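PDB 5U47: penicillin binding protein 2X from Streptococcus thermophilus, which probably acts as a transpeptidase that cross-links adjacent glycan strands of septal peptidoglycan during cell division and is the target of penicillin and other beta-lactams. Local coordinates for residues Asp80-Lys83 with Gly87-Lys90. The protein carries 1 engineered substitution. Numbering follows the deposited sequence. Where two conformers were deposited one is given.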
loop_
_atom_site.group_PDB
_atom_site.type_symbol
_atom_site.label_atom_id
_atom_site.label_comp_id
_atom_site.label_asym_id
_atom_site.label_seq_id
_atom_site.Cartn_x
_atom_site.Cartn_y
_atom_site.Cartn_z
ATOM N N ASP A 80 22.491 -45.252 -12.946
ATOM C CA ASP A 80 22.709 -44.851 -14.345
ATOM C C ASP A 80 21.733 -43.742 -14.701
ATOM O O ASP A 80 22.114 -42.724 -15.287
ATOM C CB ASP A 80 22.524 -46.031 -15.306
ATOM C CG ASP A 80 23.591 -47.116 -15.132
ATOM O OD1 ASP A 80 24.653 -46.843 -14.521
ATOM O OD2 ASP A 80 23.362 -48.242 -15.623
ATOM N N ILE A 81 20.478 -43.941 -14.308
ATOM C CA ILE A 81 19.431 -42.957 -14.558
ATOM C C ILE A 81 19.700 -41.629 -13.822
ATOM O O ILE A 81 19.601 -40.560 -14.432
ATOM C CB ILE A 81 18.034 -43.526 -14.209
ATOM C CG1 ILE A 81 17.679 -44.662 -15.195
ATOM C CG2 ILE A 81 16.979 -42.421 -14.267
ATOM C CD1 ILE A 81 16.472 -45.495 -14.807
ATOM N N LEU A 82 20.057 -41.700 -12.538
ATOM C CA LEU A 82 20.317 -40.488 -11.760
ATOM C C LEU A 82 21.545 -39.717 -12.259
ATOM O O LEU A 82 21.572 -38.474 -12.202
ATOM C CB LEU A 82 20.402 -40.783 -10.256
ATOM C CG LEU A 82 19.127 -41.337 -9.578
ATOM C CD1 LEU A 82 19.158 -41.031 -8.085
ATOM C CD2 LEU A 82 17.843 -40.759 -10.161
ATOM N N LYS A 83 22.548 -40.443 -12.749
ATOM C CA LYS A 83 23.751 -39.823 -13.296
ATOM C C LYS A 83 23.400 -39.063 -14.571
ATOM O O LYS A 83 23.653 -37.863 -14.674
ATOM C CB LYS A 83 24.821 -40.880 -13.589
ATOM C CG LYS A 83 26.117 -40.315 -14.169
ATOM C CD LYS A 83 26.803 -39.348 -13.213
ATOM C CE LYS A 83 28.080 -38.770 -13.816
ATOM N NZ LYS A 83 28.744 -37.814 -12.890
ATOM N N GLY A 87 22.998 -35.736 -12.843
ATOM C CA GLY A 87 24.432 -35.531 -12.631
ATOM C C GLY A 87 24.907 -35.999 -11.262
ATOM O O GLY A 87 25.880 -35.474 -10.719
ATOM N N ILE A 88 24.219 -36.991 -10.705
ATOM C CA ILE A 88 24.570 -37.550 -9.403
ATOM C C ILE A 88 25.521 -38.721 -9.623
ATOM O O ILE A 88 25.213 -39.636 -10.397
ATOM C CB ILE A 88 23.317 -38.036 -8.642
ATOM C CG1 ILE A 88 22.353 -36.862 -8.389
ATOM C CG2 ILE A 88 23.710 -38.686 -7.315
ATOM C CD1 ILE A 88 21.057 -37.246 -7.698
ATOM N N LYS A 89 26.662 -38.702 -8.927
ATOM C CA LYS A 89 27.664 -39.778 -9.039
ATOM C C LYS A 89 27.069 -41.116 -8.612
ATOM O O LYS A 89 26.433 -41.207 -7.556
ATOM C CB LYS A 89 28.911 -39.484 -8.194
ATOM C CG LYS A 89 29.783 -38.353 -8.716
ATOM C CD LYS A 89 31.090 -38.280 -7.932
ATOM C CE LYS A 89 32.077 -37.294 -8.545
ATOM N NZ LYS A 89 31.571 -35.894 -8.574
ATOM N N LYS A 90 27.295 -42.141 -9.436
ATOM C CA LYS A 90 26.756 -43.494 -9.199
ATOM C C LYS A 90 27.035 -44.019 -7.798
ATOM O O LYS A 90 26.160 -44.625 -7.176
ATOM C CB LYS A 90 27.286 -44.484 -10.249
ATOM C CG LYS A 90 26.859 -44.143 -11.666
ATOM C CD LYS A 90 27.357 -45.147 -12.685
ATOM C CE LYS A 90 27.069 -44.654 -14.094
ATOM N NZ LYS A 90 27.632 -45.558 -15.133
#
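Lys83 lies over the carbonyl of Ile88: in the conformer given, its CD comes within 3.2 Å of Ile88 O, and its CA makes a C-H...O contact with the same oxygen. With CG anti to the backbone N (chi1 180°) and, in this conformer, a bend at the next torsion, the aliphatic chain runs past that carbonyl toward Lys89. One turn earlier in the helix, Asp80 is met by Lys90, which is extended beyond CG and reaches back so that the two side chains cross at a slant. The salt bridge is long, with Lys90 NZ 3.3 Å from Asp80 OD1, a distance that implies a weak grip; Lys90 CE is equally close to that oxygen.

The backbone makes the turn at the helix end. Gly87 N donates to Lys83 O at 2.9 Å, an i to i+4 bond. A weak but nearly straight i to i+6 bond (3.4 Å, 174°) joins Ile88 N to Leu82 O. Helix 72-86 thus ends on a glycine with positive phi, closed by these two bonds. Leu82 CD1 and Ile88 CD1 touch at 4.3 Å.

The turn falls within the penicillin-binding protein dimerisation domain and packs one helix end against the next helix. It leads through Lys89, the N-cap, into helix 90-97, where Thr93 touches both Leu82 and Ile88; Phe126 of helix 116-128 also packs against Leu82.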